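Local coordinates for binary enterotoxin of Clostridium perfringens component a (PDB 5GTT), which probably transfers ADP-ribose from bound NAD to a target protein, most likely actin, as the enzymatic component of a two-part enterotoxin, at residues 333-338 / 393-398; 242-247 / 276-281. All coordinates share one frame; numbering follows the deposited sequence.

Contact 1 (333-338 / 393-398)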
ATOM      1  N   LYS A 333      -1.497  14.391   7.369  1.00 36.63           N
ATOM      2  CA  LYS A 333      -1.821  15.711   6.841  1.00 32.00           C
ATOM      3  C   LYS A 333      -2.567  15.608   5.526  1.00 39.42           C
ATOM      4  O   LYS A 333      -2.434  14.621   4.788  1.00 35.48           O
ATOM      5  CB  LYS A 333      -0.559  16.561   6.653  1.00 36.14           C
ATOM      6  CG  LYS A 333       0.152  16.944   7.946  1.00 42.62           C
ATOM      7  CD  LYS A 333      -0.796  17.583   8.943  1.00 44.44           C
ATOM      8  CE  LYS A 333      -0.044  18.186  10.109  1.00 48.69           C
ATOM      9  NZ  LYS A 333       0.653  17.140  10.892  1.00 51.83           N
ATOM     10  N   THR A 334      -3.374  16.631   5.253  1.00 40.27           N
ATOM     11  CA  THR A 334      -4.044  16.757   3.973  1.00 35.37           C
ATOM     12  C   THR A 334      -3.272  17.699   3.059  1.00 36.18           C
ATOM     13  O   THR A 334      -2.996  18.843   3.408  1.00 43.93           O
ATOM     14  CB  THR A 334      -5.489  17.263   4.133  1.00 35.66           C
ATOM     15  OG1 THR A 334      -6.238  16.312   4.899  1.00 33.66           O
ATOM     16  CG2 THR A 334      -6.149  17.436   2.761  1.00 30.30           C
ATOM     17  N   ILE A 335      -2.936  17.188   1.882  1.00 38.88           N
ATOM     18  CA  ILE A 335      -2.164  17.892   0.866  1.00 36.01           C
ATOM     19  C   ILE A 335      -3.062  18.342  -0.272  1.00 32.91           C
ATOM     20  O   ILE A 335      -3.604  17.510  -0.989  1.00 32.80           O
ATOM     21  CB  ILE A 335      -1.069  16.998   0.266  1.00 33.11           C
ATOM     22  CG1 ILE A 335      -0.293  16.259   1.367  1.00 40.59           C
ATOM     23  CG2 ILE A 335      -0.152  17.820  -0.644  1.00 29.15           C
ATOM     24  CD1 ILE A 335       0.388  17.169   2.356  1.00 45.80           C
ATOM     25  N   PRO A 336      -3.207  19.656  -0.456  1.00 33.08           N
ATOM     26  CA  PRO A 336      -3.996  20.135  -1.592  1.00 37.48           C
ATOM     27  C   PRO A 336      -3.156  20.116  -2.865  1.00 37.34           C
ATOM     28  O   PRO A 336      -1.982  20.456  -2.796  1.00 40.80           O
ATOM     29  CB  PRO A 336      -4.374  21.558  -1.173  1.00 41.49           C
ATOM     30  CG  PRO A 336      -3.250  21.996  -0.280  1.00 43.09           C
ATOM     31  CD  PRO A 336      -2.651  20.757   0.351  1.00 37.76           C
ATOM     32  N   VAL A 337      -3.733  19.700  -3.992  1.00 32.44           N
ATOM     33  CA  VAL A 337      -2.987  19.583  -5.237  1.00 32.79           C
ATOM     34  C   VAL A 337      -3.618  20.427  -6.358  1.00 36.90           C
ATOM     35  O   VAL A 337      -4.668  20.082  -6.892  1.00 39.18           O
ATOM     36  CB  VAL A 337      -2.899  18.113  -5.692  1.00 37.85           C
ATOM     37  CG1 VAL A 337      -1.978  17.979  -6.900  1.00 42.29           C
ATOM     38  CG2 VAL A 337      -2.401  17.230  -4.547  1.00 41.11           C
ATOM     39  N   LYS A 338      -2.961  21.528  -6.708  1.00 36.68           N
ATOM     40  CA  LYS A 338      -3.479  22.463  -7.692  1.00 40.20           C
ATOM     41  C   LYS A 338      -3.231  21.953  -9.098  1.00 40.96           C
ATOM     42  O   LYS A 338      -3.869  22.397 -10.051  1.00 46.78           O
ATOM     43  CB  LYS A 338      -2.836  23.843  -7.511  1.00 47.36           C
ATOM     44  CG  LYS A 338      -3.162  24.510  -6.177  1.00 54.05           C
ATOM     45  CD  LYS A 338      -2.254  25.708  -5.915  1.00 56.32           C
ATOM     46  CE  LYS A 338      -2.407  26.758  -6.993  1.00 58.83           C
ATOM     47  NZ  LYS A 338      -1.493  27.909  -6.770  1.00 62.56           N
ATOM     48  N   TYR A 393      -5.081  14.997  -1.064  1.00 34.71           N
ATOM     49  CA  TYR A 393      -4.936  13.644  -0.533  1.00 29.34           C
ATOM     50  C   TYR A 393      -4.467  13.706   0.887  1.00 28.27           C
ATOM     51  O   TYR A 393      -3.756  14.610   1.265  1.00 30.42           O
ATOM     52  CB  TYR A 393      -3.984  12.779  -1.378  1.00 28.99           C
ATOM     53  CG  TYR A 393      -2.546  13.254  -1.521  1.00 31.93           C
ATOM     54  CD1 TYR A 393      -1.591  12.949  -0.547  1.00 32.33           C
ATOM     55  CD2 TYR A 393      -2.130  13.951  -2.646  1.00 35.47           C
ATOM     56  CE1 TYR A 393      -0.275  13.353  -0.675  1.00 36.94           C
ATOM     57  CE2 TYR A 393      -0.799  14.362  -2.797  1.00 33.79           C
ATOM     58  CZ  TYR A 393       0.120  14.057  -1.799  1.00 38.11           C
ATOM     59  OH  TYR A 393       1.431  14.451  -1.908  1.00 38.75           O
ATOM     60  N   LYS A 394      -4.904  12.752   1.691  1.00 31.88           N
ATOM     61  CA  LYS A 394      -4.471  12.700   3.067  1.00 33.08           C
ATOM     62  C   LYS A 394      -3.384  11.652   3.171  1.00 26.16           C
ATOM     63  O   LYS A 394      -3.428  10.631   2.491  1.00 27.71           O
ATOM     64  CB  LYS A 394      -5.639  12.386   3.995  1.00 33.30           C
ATOM     65  CG  LYS A 394      -6.320  11.066   3.711  1.00 33.89           C
ATOM     66  CD  LYS A 394      -7.455  10.847   4.709  1.00 37.50           C
ATOM     67  CE  LYS A 394      -8.241   9.581   4.408  1.00 33.93           C
ATOM     68  NZ  LYS A 394      -7.635   8.399   5.090  1.00 29.54           N
ATOM     69  N   ILE A 395      -2.396  11.909   4.012  1.00 27.25           N
ATOM     70  CA  ILE A 395      -1.321  10.946   4.172  1.00 30.94           C
ATOM     71  C   ILE A 395      -1.673   9.953   5.283  1.00 34.13           C
ATOM     72  O   ILE A 395      -1.866  10.329   6.440  1.00 32.12           O
ATOM     73  CB  ILE A 395      -0.009  11.665   4.448  1.00 32.20           C
ATOM     74  CG1 ILE A 395       0.350  12.551   3.248  1.00 26.61           C
ATOM     75  CG2 ILE A 395       1.116  10.670   4.750  1.00 31.53           C
ATOM     76  CD1 ILE A 395       1.504  13.512   3.524  1.00 31.47           C
ATOM     77  N   ASP A 396      -1.775   8.684   4.898  1.00 29.81           N
ATOM     78  CA  ASP A 396      -2.183   7.610   5.787  1.00 30.05           C
ATOM     79  C   ASP A 396      -0.992   7.002   6.496  1.00 33.65           C
ATOM     80  O   ASP A 396      -1.071   6.613   7.669  1.00 27.54           O
ATOM     81  CB  ASP A 396      -2.908   6.520   5.004  1.00 32.05           C
ATOM     82  CG  ASP A 396      -4.074   7.059   4.216  1.00 35.22           C
ATOM     83  OD1 ASP A 396      -4.828   7.864   4.803  1.00 30.85           O
ATOM     84  OD2 ASP A 396      -4.225   6.684   3.024  1.00 29.92           O
ATOM     85  N   ASN A 397       0.119   6.902   5.777  1.00 31.11           N
ATOM     86  CA  ASN A 397       1.325   6.347   6.401  1.00 27.58           C
ATOM     87  C   ASN A 397       2.574   6.750   5.627  1.00 30.58           C
ATOM     88  O   ASN A 397       2.485   7.114   4.461  1.00 28.85           O
ATOM     89  CB  ASN A 397       1.230   4.822   6.492  1.00 23.35           C
ATOM     90  CG  ASN A 397       1.886   4.263   7.741  1.00 37.66           C
ATOM     91  OD1 ASN A 397       2.637   4.950   8.437  1.00 38.23           O
ATOM     92  ND2 ASN A 397       1.612   3.000   8.024  1.00 41.68           N
ATOM     93  N   ILE A 398       3.718   6.695   6.301  1.00 31.90           N
ATOM     94  CA  ILE A 398       5.028   6.967   5.721  1.00 29.61           C
ATOM     95  C   ILE A 398       5.947   5.848   6.205  1.00 39.08           C
ATOM     96  O   ILE A 398       6.153   5.691   7.409  1.00 36.03           O
ATOM     97  CB  ILE A 398       5.560   8.344   6.157  1.00 32.61           C
ATOM     98  CG1 ILE A 398       4.604   9.450   5.697  1.00 31.04           C
ATOM     99  CG2 ILE A 398       6.964   8.592   5.625  1.00 31.48           C
ATOM    100  CD1 ILE A 398       4.896  10.802   6.303  1.00 36.39           C
TER

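Contact 2 (242-247 / 276-281)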
ATOM      1  N   GLU A 242      -9.525  17.863 -27.138  1.00 41.35           N
ATOM      2  CA  GLU A 242      -9.177  17.098 -25.935  1.00 39.13           C
ATOM      3  C   GLU A 242      -8.042  16.147 -26.265  1.00 44.61           C
ATOM      4  O   GLU A 242      -7.090  16.016 -25.492  1.00 40.75           O
ATOM      5  CB  GLU A 242     -10.371  16.299 -25.383  1.00 34.99           C
ATOM      6  CG  GLU A 242     -11.445  17.141 -24.727  1.00 35.18           C
ATOM      7  CD  GLU A 242     -12.748  16.373 -24.466  1.00 49.36           C
ATOM      8  OE1 GLU A 242     -12.865  15.196 -24.873  1.00 38.88           O
ATOM      9  OE2 GLU A 242     -13.669  16.960 -23.861  1.00 56.22           O
ATOM     10  N   LEU A 243      -8.150  15.482 -27.417  1.00 39.11           N
ATOM     11  CA  LEU A 243      -7.142  14.515 -27.824  1.00 37.37           C
ATOM     12  C   LEU A 243      -5.833  15.247 -28.066  1.00 39.75           C
ATOM     13  O   LEU A 243      -4.770  14.783 -27.676  1.00 38.94           O
ATOM     14  CB  LEU A 243      -7.584  13.760 -29.080  1.00 46.20           C
ATOM     15  CG  LEU A 243      -6.533  12.925 -29.819  1.00 50.81           C
ATOM     16  CD1 LEU A 243      -6.004  11.803 -28.951  1.00 51.27           C
ATOM     17  CD2 LEU A 243      -7.091  12.370 -31.126  1.00 59.14           C
ATOM     18  N   ARG A 244      -5.932  16.403 -28.709  1.00 46.63           N
ATOM     19  CA  ARG A 244      -4.775  17.226 -28.989  1.00 48.00           C
ATOM     20  C   ARG A 244      -4.068  17.647 -27.700  1.00 46.60           C
ATOM     21  O   ARG A 244      -2.856  17.513 -27.590  1.00 38.76           O
ATOM     22  CB  ARG A 244      -5.180  18.453 -29.797  1.00 51.55           C
ATOM     23  CG  ARG A 244      -4.034  19.180 -30.453  1.00 54.25           C
ATOM     24  CD  ARG A 244      -3.973  20.610 -29.971  1.00 58.80           C
ATOM     25  NE  ARG A 244      -5.311  21.173 -29.810  1.00 59.99           N
ATOM     26  CZ  ARG A 244      -5.568  22.315 -29.181  1.00 66.01           C
ATOM     27  NH1 ARG A 244      -4.575  23.023 -28.654  1.00 73.35           N
ATOM     28  NH2 ARG A 244      -6.816  22.749 -29.072  1.00 66.16           N
ATOM     29  N   ASP A 245      -4.815  18.138 -26.718  1.00 40.68           N
ATOM     30  CA  ASP A 245      -4.172  18.709 -25.535  1.00 45.29           C
ATOM     31  C   ASP A 245      -3.739  17.636 -24.522  1.00 39.08           C
ATOM     32  O   ASP A 245      -2.799  17.847 -23.754  1.00 35.15           O
ATOM     33  CB  ASP A 245      -5.093  19.758 -24.901  1.00 44.45           C
ATOM     34  CG  ASP A 245      -5.193  21.024 -25.763  1.00 47.02           C
ATOM     35  OD1 ASP A 245      -4.333  21.182 -26.653  1.00 49.94           O
ATOM     36  OD2 ASP A 245      -6.097  21.860 -25.566  1.00 38.95           O
ATOM     37  N   ILE A 246      -4.403  16.485 -24.537  1.00 38.32           N
ATOM     38  CA  ILE A 246      -3.903  15.329 -23.808  1.00 37.78           C
ATOM     39  C   ILE A 246      -2.582  14.889 -24.478  1.00 40.11           C
ATOM     40  O   ILE A 246      -1.566  14.719 -23.807  1.00 34.94           O
ATOM     41  CB  ILE A 246      -4.940  14.180 -23.779  1.00 38.57           C
ATOM     42  CG1 ILE A 246      -6.095  14.491 -22.801  1.00 46.72           C
ATOM     43  CG2 ILE A 246      -4.292  12.874 -23.385  1.00 39.72           C
ATOM     44  CD1 ILE A 246      -5.830  14.097 -21.288  1.00 30.06           C
ATOM     45  N   ASN A 247      -2.583  14.746 -25.804  1.00 37.66           N
ATOM     46  CA  ASN A 247      -1.344  14.438 -26.537  1.00 42.50           C
ATOM     47  C   ASN A 247      -0.216  15.428 -26.235  1.00 42.27           C
ATOM     48  O   ASN A 247       0.929  15.027 -26.074  1.00 50.78           O
ATOM     49  CB  ASN A 247      -1.589  14.411 -28.052  1.00 43.20           C
ATOM     50  CG  ASN A 247      -2.204  13.105 -28.533  1.00 47.68           C
ATOM     51  OD1 ASN A 247      -2.050  12.064 -27.906  1.00 48.36           O
ATOM     52  ND2 ASN A 247      -2.891  13.158 -29.667  1.00 60.20           N
ATOM     53  N   GLU A 276      -4.652  28.220 -20.296  1.00 49.05           N
ATOM     54  CA  GLU A 276      -6.000  28.011 -19.772  1.00 49.17           C
ATOM     55  C   GLU A 276      -6.800  27.071 -20.666  1.00 46.66           C
ATOM     56  O   GLU A 276      -7.550  26.234 -20.170  1.00 40.39           O
ATOM     57  CB  GLU A 276      -6.747  29.346 -19.623  1.00 51.15           C
ATOM     58  CG  GLU A 276      -6.286  30.233 -18.465  1.00 60.08           C
ATOM     59  CD  GLU A 276      -6.712  29.721 -17.097  1.00 73.97           C
ATOM     60  OE1 GLU A 276      -7.438  28.704 -17.028  1.00 81.27           O
ATOM     61  OE2 GLU A 276      -6.319  30.342 -16.085  1.00 77.21           O
ATOM     62  N   GLU A 277      -6.634  27.216 -21.979  1.00 50.21           N
ATOM     63  CA  GLU A 277      -7.344  26.389 -22.953  1.00 46.97           C
ATOM     64  C   GLU A 277      -6.909  24.942 -22.839  1.00 48.19           C
ATOM     65  O   GLU A 277      -7.751  24.037 -22.772  1.00 50.49           O
ATOM     66  CB  GLU A 277      -7.109  26.889 -24.390  1.00 43.86           C
ATOM     67  CG  GLU A 277      -7.940  26.146 -25.435  1.00 54.84           C
ATOM     68  CD  GLU A 277      -7.477  26.389 -26.875  1.00 67.62           C
ATOM     69  OE1 GLU A 277      -6.407  27.008 -27.083  1.00 70.28           O
ATOM     70  OE2 GLU A 277      -8.189  25.947 -27.804  1.00 61.24           O
ATOM     71  N   LYS A 278      -5.593  24.716 -22.832  1.00 44.59           N
ATOM     72  CA  LYS A 278      -5.095  23.354 -22.675  1.00 40.26           C
ATOM     73  C   LYS A 278      -5.555  22.743 -21.348  1.00 36.37           C
ATOM     74  O   LYS A 278      -6.009  21.587 -21.311  1.00 36.96           O
ATOM     75  CB  LYS A 278      -3.569  23.312 -22.782  1.00 42.74           C
ATOM     76  CG  LYS A 278      -3.055  23.648 -24.181  1.00 41.50           C
ATOM     77  CD  LYS A 278      -1.589  23.274 -24.354  1.00 47.07           C
ATOM     78  CE  LYS A 278      -1.022  23.837 -25.656  1.00 54.21           C
ATOM     79  NZ  LYS A 278      -1.769  23.312 -26.831  1.00 60.96           N
ATOM     80  N   ILE A 279      -5.444  23.497 -20.258  1.00 36.51           N
ATOM     81  CA  ILE A 279      -5.913  22.967 -18.965  1.00 43.39           C
ATOM     82  C   ILE A 279      -7.408  22.609 -19.015  1.00 40.72           C
ATOM     83  O   ILE A 279      -7.825  21.547 -18.534  1.00 41.42           O
ATOM     84  CB  ILE A 279      -5.669  23.966 -17.809  1.00 35.63           C
ATOM     85  CG1 ILE A 279      -4.180  24.030 -17.474  1.00 40.95           C
ATOM     86  CG2 ILE A 279      -6.460  23.559 -16.563  1.00 34.43           C
ATOM     87  CD1 ILE A 279      -3.745  25.348 -16.839  1.00 37.43           C
ATOM     88  N   SER A 280      -8.220  23.479 -19.609  1.00 40.27           N
ATOM     89  CA  SER A 280      -9.661  23.222 -19.619  1.00 41.32           C
ATOM     90  C   SER A 280      -9.964  21.984 -20.479  1.00 40.70           C
ATOM     91  O   SER A 280     -10.827  21.185 -20.126  1.00 36.81           O
ATOM     92  CB  SER A 280     -10.440  24.446 -20.100  1.00 47.06           C
ATOM     93  OG  SER A 280     -10.731  24.366 -21.480  1.00 61.30           O
ATOM     94  N   ASN A 281      -9.221  21.785 -21.570  1.00 42.91           N
ATOM     95  CA  ASN A 281      -9.451  20.610 -22.425  1.00 35.15           C
ATOM     96  C   ASN A 281      -8.993  19.283 -21.799  1.00 34.91           C
ATOM     97  O   ASN A 281      -9.701  18.258 -21.874  1.00 36.08           O
ATOM     98  CB  ASN A 281      -8.782  20.817 -23.793  1.00 36.40           C
ATOM     99  CG  ASN A 281      -9.527  21.839 -24.648  1.00 38.28           C
ATOM    100  OD1 ASN A 281     -10.738  21.983 -24.517  1.00 40.74           O
ATOM    101  ND2 ASN A 281      -8.809  22.555 -25.506  1.00 39.69           N
TER

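Contact 1 (333-338 / 393-398)
Lys-333 accepts a backbone hydrogen bond at its O from Ile-395 N, 2.8 Å long, and so starts an antiparallel pairing. Strand 334-336 is an outermost strand of the five-stranded mixed sheet of an ADP-ribosyltransferase fold, here paired with strand 392-403. The axes of the two short strand segments make an angle of 147°. Thr-334 and Lys-394 form the non-hydrogen-bonded pair, with CA atoms 4.2 Å apart. Beyond it, Lys-394 NZ, at the end of a chain bent at chi4, meets Asp-396 OD1 on the syn side in a salt bridge, somewhat out of the carboxylate plane. Ile-335 pairs with Tyr-393 through two backbone bonds, and the bond from Ile-335 N to Tyr-393 O is almost straight, at 178°. Its side chain lies beside Tyr-393 and points the same way. Ile-335 CB sits over one face of the Tyr-393 ring, 3.9 Å from its centroid, in a CH-pi contact. Tyr-393 CG stands between its backbone N and carbonyl carbon (chi1 60°), which brings the ring back alongside Ile-335. Ile-335 CG1 also meets Ile-395 CD1 at 3.9 Å, and Trp-330 of helix 320-330 touches both isoleucines. Val-337 approaches the ring obliquely, its CG2 lying 3.7 Å from Tyr-393 CE2.

Contact 2 (242-247 / 276-281)
The helical segments 242-247 and 276-281, parts of helices 240-263 and 272-286, cross at -106°, with their axes 8.8 Å apart at closest approach and the nearest CA atoms those of Glu-242 and Asn-281. The Asp-245 side chain sets off toward 276-281 and meets both Lys-278 and Asn-281. With CG anti to the carbonyl carbon (chi1 -71°), its carboxylate lies against Lys-278 CG, where OD1 and OD2 take different partners. Asn-281 ND2 gives OD2 of Asp-245 a hydrogen bond of 2.8 Å. This bond is nearly straight, and the acceptor lies in the amide plane of Asn-281. The amide and carboxylate planes are 28° apart. Lys-278 crosses Asp-245 at about a right angle. Its NZ reaches Asp-245 OD1 at 3.3 Å in a weak, charge-assisted bond. Both helices belong to the helical part of the C-terminal ADP-ribosyltransferase exoenzyme region, and here a salt-bridge network joins them. Arg-244 enters it through a chain bent at chi2 and chi3. One face of its guanidinium lies over Asp-245 CG. Arg-244 NH1 is 2.7 Å from Asp-245 OD1, a salt bridge of charges alone, because the oxygen lies well out of the guanidinium plane. Glu-277 OE2 lies at the guanidinium edge, in a long salt bridge of 3.7 Å to Arg-244 NH2. Arg-244 NH1 and Lys-278 NZ are 3.4 Å apart, two donor groups gathered on Asp-245 OD1, whose charge probably holds them there. At the other end of the contact, Glu-242 CG rests 3.5 Å from Asn-281 O. The Glu-242 carboxylate turns instead to Ser-284 and Lys-288.

Overall arrangement
Contacts 1 and 2 both belong to the C-terminal ADP-ribosyltransferase exoenzyme region, 223-421, and contact 2 closes before contact 1 opens along the chain. Their centres are 27 Å apart. The nearest atoms are about 7 Å apart, so they do not touch. Contact 1 pairs strands of the sheet, whereas contact 2 joins two helices further from the centre of the chain. Contact 1 lies nearer to residues that bind NAD. The side chain of Val-337 is about 4 Å from that of Thr-339, close in sequence too, and that of Tyr-393 about 6 Å from that of Glu-305. In contact 2 the side chain of Asp-245 is about 9 Å from that of Leu-250, its near neighbour in sequence, and that of Lys-278 about 10 Å from that of Asn-258.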